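Tumor necrosis factor receptor superfamily member grnd (Drosophila melanogaster, PDB 6ZSY) binds the TNF cytokine Eiger through its extracellular cysteine-rich domain and acts as a receptor that activates JNK signalling, as required for Eiger-induced apoptosis. Local coordinates at residues Thr9-Val14 and Glu23-Cys28; Asn15-Val20 and Ala45-Ala50. All blocks are in the same frame, centred on the assembly; numbering follows the deposited sequence.

Contact 1. Residues Thr9-Val14 and Glu23-Cys28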
loop_
_atom_site.group_PDB
_atom_site.type_symbol
_atom_site.label_atom_id
_atom_site.label_comp_id
_atom_site.label_asym_id
_atom_site.label_seq_id
_atom_site.Cartn_x
_atom_site.Cartn_y
_atom_site.Cartn_z
ATOM N N THR A 9 13.111 -4.796 2.885
ATOM C CA THR A 9 12.547 -5.203 1.611
ATOM C C THR A 9 12.060 -3.979 0.834
ATOM O O THR A 9 11.463 -3.082 1.381
ATOM C CB THR A 9 11.369 -6.173 1.851
ATOM O OG1 THR A 9 11.913 -7.457 2.223
ATOM C CG2 THR A 9 10.515 -6.379 0.619
ATOM N N ILE A 10 12.333 -4.041 -0.488
ATOM C CA ILE A 10 11.803 -3.060 -1.427
ATOM C C ILE A 10 10.674 -3.723 -2.175
ATOM O O ILE A 10 10.841 -4.731 -2.858
ATOM C CB ILE A 10 12.913 -2.524 -2.354
ATOM C CG1 ILE A 10 14.026 -1.797 -1.583
ATOM C CG2 ILE A 10 12.320 -1.622 -3.437
ATOM C CD1 ILE A 10 13.505 -0.733 -0.627
ATOM N N CYS A 11 9.485 -3.178 -2.019
ATOM C CA CYS A 11 8.249 -3.709 -2.578
ATOM C C CYS A 11 8.108 -3.286 -4.055
ATOM O O CYS A 11 8.876 -2.465 -4.554
ATOM C CB CYS A 11 7.031 -3.191 -1.792
ATOM S SG CYS A 11 7.133 -3.404 0.036
ATOM N N HIS A 12 7.117 -3.839 -4.741
ATOM C CA HIS A 12 6.853 -3.368 -6.103
ATOM C C HIS A 12 6.491 -1.888 -6.043
ATOM O O HIS A 12 5.650 -1.508 -5.249
ATOM C CB HIS A 12 5.689 -4.165 -6.721
ATOM C CG HIS A 12 5.527 -3.974 -8.161
ATOM N ND1 HIS A 12 5.042 -2.790 -8.741
ATOM C CD2 HIS A 12 5.789 -4.849 -9.171
ATOM C CE1 HIS A 12 5.040 -2.982 -10.042
ATOM N NE2 HIS A 12 5.477 -4.212 -10.327
ATOM N N PRO A 13 7.084 -1.040 -6.861
ATOM C CA PRO A 13 6.858 0.411 -6.696
ATOM C C PRO A 13 5.464 0.868 -7.061
ATOM O O PRO A 13 5.049 1.936 -6.605
ATOM C CB PRO A 13 7.888 1.058 -7.656
ATOM C CG PRO A 13 8.218 -0.023 -8.628
ATOM C CD PRO A 13 8.154 -1.364 -7.882
ATOM N N VAL A 14 4.763 0.125 -7.891
ATOM C CA VAL A 14 3.400 0.521 -8.308
ATOM C C VAL A 14 2.379 -0.310 -7.643
ATOM O O VAL A 14 1.308 0.123 -7.137
ATOM C CB VAL A 14 3.286 0.427 -9.849
ATOM C CG1 VAL A 14 1.837 0.722 -10.273
ATOM C CG2 VAL A 14 4.264 1.390 -10.500
ATOM N N GLU A 23 5.070 -4.013 8.779
ATOM C CA GLU A 23 6.400 -4.035 8.163
ATOM C C GLU A 23 6.468 -5.132 7.080
ATOM O O GLU A 23 7.490 -5.824 6.925
ATOM C CB GLU A 23 7.525 -4.126 9.189
ATOM C CG GLU A 23 7.539 -2.938 10.149
ATOM C CD GLU A 23 7.999 -1.589 9.601
ATOM O OE1 GLU A 23 8.100 -1.420 8.363
ATOM O OE2 GLU A 23 8.227 -0.669 10.433
ATOM N N ARG A 24 5.379 -5.219 6.294
ATOM C CA ARG A 24 5.325 -6.096 5.142
ATOM C C ARG A 24 4.831 -5.292 3.925
ATOM O O ARG A 24 4.120 -4.297 4.068
ATOM C CB ARG A 24 4.356 -7.248 5.380
ATOM C CG ARG A 24 4.719 -8.151 6.551
ATOM C CD ARG A 24 5.810 -9.132 6.190
ATOM N NE ARG A 24 6.239 -9.961 7.295
ATOM C CZ ARG A 24 7.051 -9.930 8.313
ATOM N NH1 ARG A 24 8.244 -9.354 8.107
ATOM N NH2 ARG A 24 6.823 -10.378 9.540
ATOM N N CYS A 25 5.143 -5.799 2.754
ATOM C CA CYS A 25 4.561 -5.260 1.520
ATOM C C CYS A 25 3.085 -5.618 1.412
ATOM O O CYS A 25 2.736 -6.764 1.674
ATOM C CB CYS A 25 5.298 -5.788 0.298
ATOM S SG CYS A 25 7.075 -5.429 0.274
ATOM N N HIS A 26 2.273 -4.684 1.046
ATOM C CA HIS A 26 0.825 -4.923 0.921
ATOM C C HIS A 26 0.381 -4.370 -0.435
ATOM O O HIS A 26 0.936 -3.426 -0.988
ATOM C CB HIS A 26 -0.028 -4.277 2.010
ATOM C CG HIS A 26 0.007 -5.019 3.319
ATOM N ND1 HIS A 26 -1.072 -5.546 3.967
ATOM C CD2 HIS A 26 1.061 -5.284 4.147
ATOM C CE1 HIS A 26 -0.649 -6.099 5.064
ATOM N NE2 HIS A 26 0.678 -5.971 5.257
ATOM N N PRO A 27 -0.686 -4.959 -0.975
ATOM C CA PRO A 27 -1.165 -4.522 -2.318
ATOM C C PRO A 27 -1.833 -3.168 -2.287
ATOM O O PRO A 27 -2.732 -2.907 -1.504
ATOM C CB PRO A 27 -2.147 -5.610 -2.752
ATOM C CG PRO A 27 -2.294 -6.516 -1.616
ATOM C CD PRO A 27 -1.392 -6.165 -0.523
ATOM N N CYS A 28 -1.450 -2.329 -3.261
ATOM C CA CYS A 28 -2.086 -1.033 -3.415
ATOM C C CYS A 28 -3.555 -1.151 -3.829
ATOM O O CYS A 28 -4.366 -0.337 -3.433
ATOM C CB CYS A 28 -1.335 -0.174 -4.425
ATOM S SG CYS A 28 0.148 0.605 -3.716
#
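Cys11 and Cys25 face each other with CA atoms 5.7 Å apart, where the irregular segment Thr9-Val14 runs nearly parallel to Cys25-Cys28, their end-to-end directions differing by 11°. No hydrogen bond joins the two segments. The covalent link is the disulfide Cys11 SG to Cys25 SG, 2.0 Å long. Its S-S torsion is -86°, close to the relaxed right angle of a disulfide, and its negative sign gives it left-handed chirality. Both CB atoms point toward the opposite segment. The two cysteines have similar first torsions, near -60°, which set each sulfur beside its own backbone N and anti to the carbonyl carbon. The CB of Cys11 comes to 3.8 Å from the CB of Cys25.

Thr9 adds an apolar touch at one side of the bridge. Its CG2 methyl rests 3.6 Å from the SG of Cys25. The methyl reaches the sulfur because it stands anti to the Thr9 backbone N, while OG1 takes the place beside that N.

At the far end the segments meet again, more loosely. The carbonyl O of Val14 lies 3.6 Å from the SG of Cys28, a packing contact. The turn leading to Val14 is held from within: Val14 N donates to ND1 of His12 at 3.0 Å. The N-H comes in close to the plane of the imidazole.

This disulfide belongs to the extracellular cysteine-rich domain that binds Eiger. It ties the loop before strand 16-19 to strand 24-27, its antiparallel partner. Glu16 of strand 16-19 touches both bridged cysteines, and its OE1 accepts a hydrogen bond from His12 N. Cys28 opens helix 28-32, with Pro27 as N-cap, and is itself bonded to Cys48 of helix 41-48.

Contact 2. Residues Asn15-Val20 and Ala45-Ala50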
loop_
_atom_site.group_PDB
_atom_site.type_symbol
_atom_site.label_atom_id
_atom_site.label_comp_id
_atom_site.label_asym_id
_atom_site.label_seq_id
_atom_site.Cartn_x
_atom_site.Cartn_y
_atom_site.Cartn_z
ATOM N N ASN A 15 2.575 -1.630 -7.577
ATOM C CA ASN A 15 1.548 -2.552 -7.162
ATOM C C ASN A 15 1.463 -2.721 -5.656
ATOM O O ASN A 15 0.475 -3.273 -5.194
ATOM C CB ASN A 15 1.774 -3.958 -7.781
ATOM C CG ASN A 15 1.633 -3.935 -9.251
ATOM O OD1 ASN A 15 1.067 -3.029 -9.858
ATOM N ND2 ASN A 15 2.166 -4.990 -9.868
ATOM N N GLU A 16 2.500 -2.302 -4.948
ATOM C CA GLU A 16 2.583 -2.525 -3.508
ATOM C C GLU A 16 3.039 -1.268 -2.809
ATOM O O GLU A 16 3.533 -0.332 -3.427
ATOM C CB GLU A 16 3.587 -3.659 -3.216
ATOM C CG GLU A 16 3.150 -5.021 -3.721
ATOM C CD GLU A 16 4.217 -6.073 -3.471
ATOM O OE1 GLU A 16 5.404 -5.791 -3.449
ATOM O OE2 GLU A 16 3.833 -7.236 -3.182
ATOM N N PHE A 17 2.927 -1.318 -1.476
ATOM C CA PHE A 17 3.576 -0.341 -0.624
ATOM C C PHE A 17 4.062 -1.082 0.626
ATOM O O PHE A 17 3.513 -2.083 1.020
ATOM C CB PHE A 17 2.705 0.849 -0.248
ATOM C CG PHE A 17 1.535 0.506 0.663
ATOM C CD1 PHE A 17 0.430 -0.199 0.172
ATOM C CD2 PHE A 17 1.557 0.896 1.982
ATOM C CE1 PHE A 17 -0.625 -0.513 1.030
ATOM C CE2 PHE A 17 0.494 0.582 2.805
ATOM C CZ PHE A 17 -0.604 -0.118 2.343
ATOM N N CYS A 18 5.076 -0.499 1.267
ATOM C CA CYS A 18 5.515 -0.999 2.562
ATOM C C CYS A 18 4.567 -0.469 3.613
ATOM O O CYS A 18 4.510 0.737 3.858
ATOM C CB CYS A 18 6.942 -0.567 2.815
ATOM S SG CYS A 18 7.456 -1.043 4.515
ATOM N N TYR A 19 3.805 -1.379 4.227
ATOM C CA TYR A 19 2.825 -1.027 5.258
ATOM C C TYR A 19 3.559 -1.117 6.599
ATOM O O TYR A 19 3.860 -2.207 7.076
ATOM C CB TYR A 19 1.657 -1.984 5.228
ATOM C CG TYR A 19 0.524 -1.677 6.159
ATOM C CD1 TYR A 19 0.175 -0.399 6.538
ATOM C CD2 TYR A 19 -0.269 -2.723 6.613
ATOM C CE1 TYR A 19 -0.919 -0.130 7.381
ATOM C CE2 TYR A 19 -1.355 -2.493 7.450
ATOM C CZ TYR A 19 -1.684 -1.214 7.839
ATOM O OH TYR A 19 -2.752 -1.019 8.644
ATOM N N VAL A 20 3.825 0.037 7.219
ATOM C CA VAL A 20 4.716 -0.107 8.395
ATOM C C VAL A 20 3.969 -0.658 9.580
ATOM O O VAL A 20 4.640 -1.140 10.491
ATOM C CB VAL A 20 5.408 1.207 8.733
ATOM C CG1 VAL A 20 6.354 1.648 7.627
ATOM C CG2 VAL A 20 4.380 2.284 8.968
ATOM N N ALA A 45 -3.884 7.374 -0.775
ATOM C CA ALA A 45 -3.371 8.630 -1.270
ATOM C C ALA A 45 -1.838 8.700 -1.049
ATOM O O ALA A 45 -1.077 9.011 -1.963
ATOM C CB ALA A 45 -4.062 9.797 -0.573
ATOM N N LYS A 46 -1.430 8.482 0.193
ATOM C CA LYS A 46 -0.054 8.690 0.611
ATOM C C LYS A 46 0.934 7.730 -0.063
ATOM O O LYS A 46 2.038 8.116 -0.459
ATOM C CB LYS A 46 0.021 8.543 2.164
ATOM C CG LYS A 46 1.388 8.712 2.811
ATOM C CD LYS A 46 1.370 8.574 4.329
ATOM C CE LYS A 46 2.737 8.605 5.011
ATOM N NZ LYS A 46 2.873 9.976 5.522
ATOM N N GLU A 47 0.553 6.460 -0.117
ATOM C CA GLU A 47 1.504 5.394 -0.430
ATOM C C GLU A 47 1.365 4.846 -1.856
ATOM O O GLU A 47 2.296 4.209 -2.350
ATOM C CB GLU A 47 1.356 4.236 0.541
ATOM C CG GLU A 47 1.689 4.630 1.954
ATOM C CD GLU A 47 3.169 4.917 2.172
ATOM O OE1 GLU A 47 3.943 4.316 1.483
ATOM O OE2 GLU A 47 3.492 5.713 3.098
ATOM N N CYS A 48 0.186 5.008 -2.485
ATOM C CA CYS A 48 -0.108 4.333 -3.733
ATOM C C CYS A 48 -0.464 5.246 -4.913
ATOM O O CYS A 48 -0.123 4.953 -6.064
ATOM C CB CYS A 48 -1.238 3.329 -3.495
ATOM S SG CYS A 48 -0.771 1.974 -2.377
ATOM N N SER A 49 -1.187 6.326 -4.616
ATOM C CA SER A 49 -1.929 6.983 -5.697
ATOM C C SER A 49 -1.026 7.485 -6.816
ATOM O O SER A 49 -1.458 7.463 -7.992
ATOM C CB SER A 49 -2.755 8.126 -5.138
ATOM O OG SER A 49 -1.975 9.176 -4.600
ATOM N N ALA A 50 0.102 8.074 -6.481
ATOM C CA ALA A 50 0.876 8.795 -7.471
ATOM C C ALA A 50 1.723 7.888 -8.317
ATOM O O ALA A 50 2.286 8.318 -9.336
ATOM C CB ALA A 50 1.731 9.850 -6.786
HETATM O O HOH W 1 3.780 2.368 -3.929
HETATM O O HOH W 2 5.794 2.986 3.154
#
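The packing of helix 41-48 against strand 16-19 of the two-stranded sheet, within the cysteine-rich domain, centres on Phe17 and Glu47. Their side chains cross at about a right angle. CD2 of Phe17 lies 3.6 Å from CB of Glu47, which approaches the ring obliquely. CG of Phe17 sits between its backbone N and carbonyl carbon (chi1 68°), and this carries the ring to the helix. Cys48 meets the same ring in an oblique sulfur-aromatic contact, its SG 4.4 Å from the ring centroid.

No direct hydrogen bond crosses the contact; two waters lie between the segments. One lies 2.8 Å from both Glu16 O and Glu47 O and may donate to either; it has further acceptors in reach. The other donates to Cys18 O at 2.7 Å and to Glu47 OE1 at 2.8 Å, so it links the strand backbone to the carboxylate. With an alanine at Phe17, a gap is likely to open beside Glu47 CB and the Cys48 sulfur to lose its aromatic neighbour.

Phe17 also touches Val31 and Cys28 of helix 28-32 and His26 of strand 24-27. The ring thus lies where both helices meet the sheet.

Contacts 1 and 2 have centres about 7 Å apart and are joined covalently. Cys28 SG of contact 1 bonds to Cys48 SG of contact 2 at 2.1 Å. The two segments 23-28 and 15-20 also share the antiparallel sheet, where His26 N lies 2.9 Å from Phe17 O, a probable hydrogen bond. Glu16 packs towards contact 1 as well, with OE1 3.5 Å from CB of Cys11. Along the chain the segments of the two contacts alternate, so the contacts cross. Cys28-Cys48 ties the start of helix 28-32, directly after strand 24-27, to helix 41-48.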